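GP37 (Pseudomonas phage phikz, PDB 5FT0) inhibits the host RNA degradosome, probably by binding RNase E, as a phage-encoded ribonuclease inhibitor. Local coordinates at residues A[34-37]-A[42-45]. Numbering follows the deposited sequence.
Sequences WVFN and SVFV
Asn37 and Ser42 pair through two backbone hydrogen bonds: Asn37 N to Ser42 O at 2.8 Å, with an N-H...O angle of 167°, and Ser42 N to Asn37 O, longer at 3.2 Å and tilted from the carbonyl plane. Two residues along, Val35 and Phe44 form a second reciprocal pair, Val35 N to Phe44 O and Phe44 N to Val35 O both measuring 3.0 Å. Phe44 O also receives a CA-H...O contact from Trp34 CA. Beyond the backbone, Ser42 OG is hydrogen-bonded to Asp40 OD2 in the connection, and Trp34 NE1 to Asp67 OD1.

On the face bearing Trp34, Phe36, Val43 and Val45, the two methyls of Val43 diverge. Its CG1, anti to the backbone N (chi1 176°), meets Trp34 CE3 at 4.0 Å; CG2 comes to the ring edge of Phe36, 4.0 Å from CD1, the two side chains lying roughly at right angles. Val45 CG2 packs on Trp34 CB at 4.1 Å, and Val70 of helix 67-82 touches both residues. On the other face, Val35 CG1 lies 4.2 Å from Phe44 CB, and both residues are exposed.

Alternating hydrogen-bonded and non-hydrogen-bonded pairs, with strand directions 158° apart, show antiparallel pairing; the four-residue connection makes it a beta hairpin. The four bonds satisfy the inward-facing backbone groups, while Val43 and Val45 bond through their backbones to strand 55-59, and Trp34 and Val45 pack against helix 67-82.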
loop_
_atom_site.group_PDB
_atom_site.type_symbol
_atom_site.label_atom_id
_atom_site.label_comp_id
_atom_site.label_asym_id
_atom_site.label_seq_id
_atom_site.Cartn_x
_atom_site.Cartn_y
_atom_site.Cartn_z
ATOM N N TRP A 34 1.508 23.237 -13.043
ATOM C CA TRP A 34 2.273 23.759 -11.923
ATOM C C TRP A 34 1.630 25.040 -11.413
ATOM O O TRP A 34 0.955 25.756 -12.157
ATOM C CB TRP A 34 3.740 24.012 -12.298
ATOM C CG TRP A 34 3.947 25.042 -13.362
ATOM C CD1 TRP A 34 3.954 24.837 -14.710
ATOM C CD2 TRP A 34 4.203 26.438 -13.166
ATOM N NE1 TRP A 34 4.187 26.021 -15.367
ATOM C CE2 TRP A 34 4.345 27.020 -14.443
ATOM C CE3 TRP A 34 4.323 27.256 -12.037
ATOM C CZ2 TRP A 34 4.600 28.378 -14.621
ATOM C CZ3 TRP A 34 4.575 28.605 -12.216
ATOM C CH2 TRP A 34 4.712 29.151 -13.498
ATOM N N VAL A 35 1.849 25.312 -10.129
ATOM C CA VAL A 35 1.332 26.505 -9.470
ATOM C C VAL A 35 2.379 26.988 -8.476
ATOM O O VAL A 35 3.028 26.183 -7.798
ATOM C CB VAL A 35 -0.023 26.228 -8.778
ATOM C CG1 VAL A 35 0.068 24.998 -7.887
ATOM C CG2 VAL A 35 -0.481 27.441 -7.977
ATOM N N PHE A 36 2.557 28.304 -8.404
ATOM C CA PHE A 36 3.529 28.916 -7.509
ATOM C C PHE A 36 2.862 29.324 -6.200
ATOM O O PHE A 36 1.751 29.860 -6.195
ATOM C CB PHE A 36 4.170 30.129 -8.186
ATOM C CG PHE A 36 5.090 30.913 -7.294
ATOM C CD1 PHE A 36 6.225 30.332 -6.757
ATOM C CD2 PHE A 36 4.829 32.246 -7.014
ATOM C CE1 PHE A 36 7.073 31.059 -5.943
ATOM C CE2 PHE A 36 5.671 32.975 -6.203
ATOM C CZ PHE A 36 6.794 32.384 -5.666
ATOM N N ASN A 37 3.542 29.056 -5.088
ATOM C CA ASN A 37 3.031 29.429 -3.774
ATOM C C ASN A 37 3.906 30.524 -3.183
ATOM O O ASN A 37 5.045 30.248 -2.776
ATOM C CB ASN A 37 2.987 28.218 -2.842
ATOM C CG ASN A 37 2.299 28.526 -1.522
ATOM O OD1 ASN A 37 1.704 29.590 -1.350
ATOM N ND2 ASN A 37 2.375 27.589 -0.584
ATOM N N SER A 42 7.517 28.256 -3.166
ATOM C CA SER A 42 7.732 26.936 -3.737
ATOM C C SER A 42 6.830 26.754 -4.947
ATOM O O SER A 42 5.821 27.445 -5.110
ATOM C CB SER A 42 7.478 25.823 -2.709
ATOM O OG SER A 42 6.105 25.747 -2.368
ATOM N N VAL A 43 7.217 25.813 -5.803
ATOM C CA VAL A 43 6.458 25.457 -6.995
ATOM C C VAL A 43 6.002 24.015 -6.833
ATOM O O VAL A 43 6.825 23.120 -6.601
ATOM C CB VAL A 43 7.287 25.626 -8.278
ATOM C CG1 VAL A 43 6.500 25.147 -9.488
ATOM C CG2 VAL A 43 7.709 27.079 -8.455
ATOM N N PHE A 44 4.697 23.794 -6.937
ATOM C CA PHE A 44 4.130 22.454 -6.947
ATOM C C PHE A 44 3.879 22.048 -8.390
ATOM O O PHE A 44 3.294 22.816 -9.158
ATOM C CB PHE A 44 2.831 22.392 -6.142
ATOM C CG PHE A 44 2.224 21.020 -6.087
ATOM C CD1 PHE A 44 2.730 20.060 -5.227
ATOM C CD2 PHE A 44 1.158 20.685 -6.907
ATOM C CE1 PHE A 44 2.178 18.794 -5.175
ATOM C CE2 PHE A 44 0.602 19.420 -6.862
ATOM C CZ PHE A 44 1.112 18.473 -5.996
ATOM N N VAL A 45 4.327 20.848 -8.756
ATOM C CA VAL A 45 4.273 20.367 -10.131
ATOM C C VAL A 45 3.490 19.063 -10.168
ATOM O O VAL A 45 3.662 18.201 -9.299
ATOM C CB VAL A 45 5.690 20.170 -10.713
ATOM C CG1 VAL A 45 5.620 19.658 -12.144
ATOM C CG2 VAL A 45 6.475 21.467 -10.648
#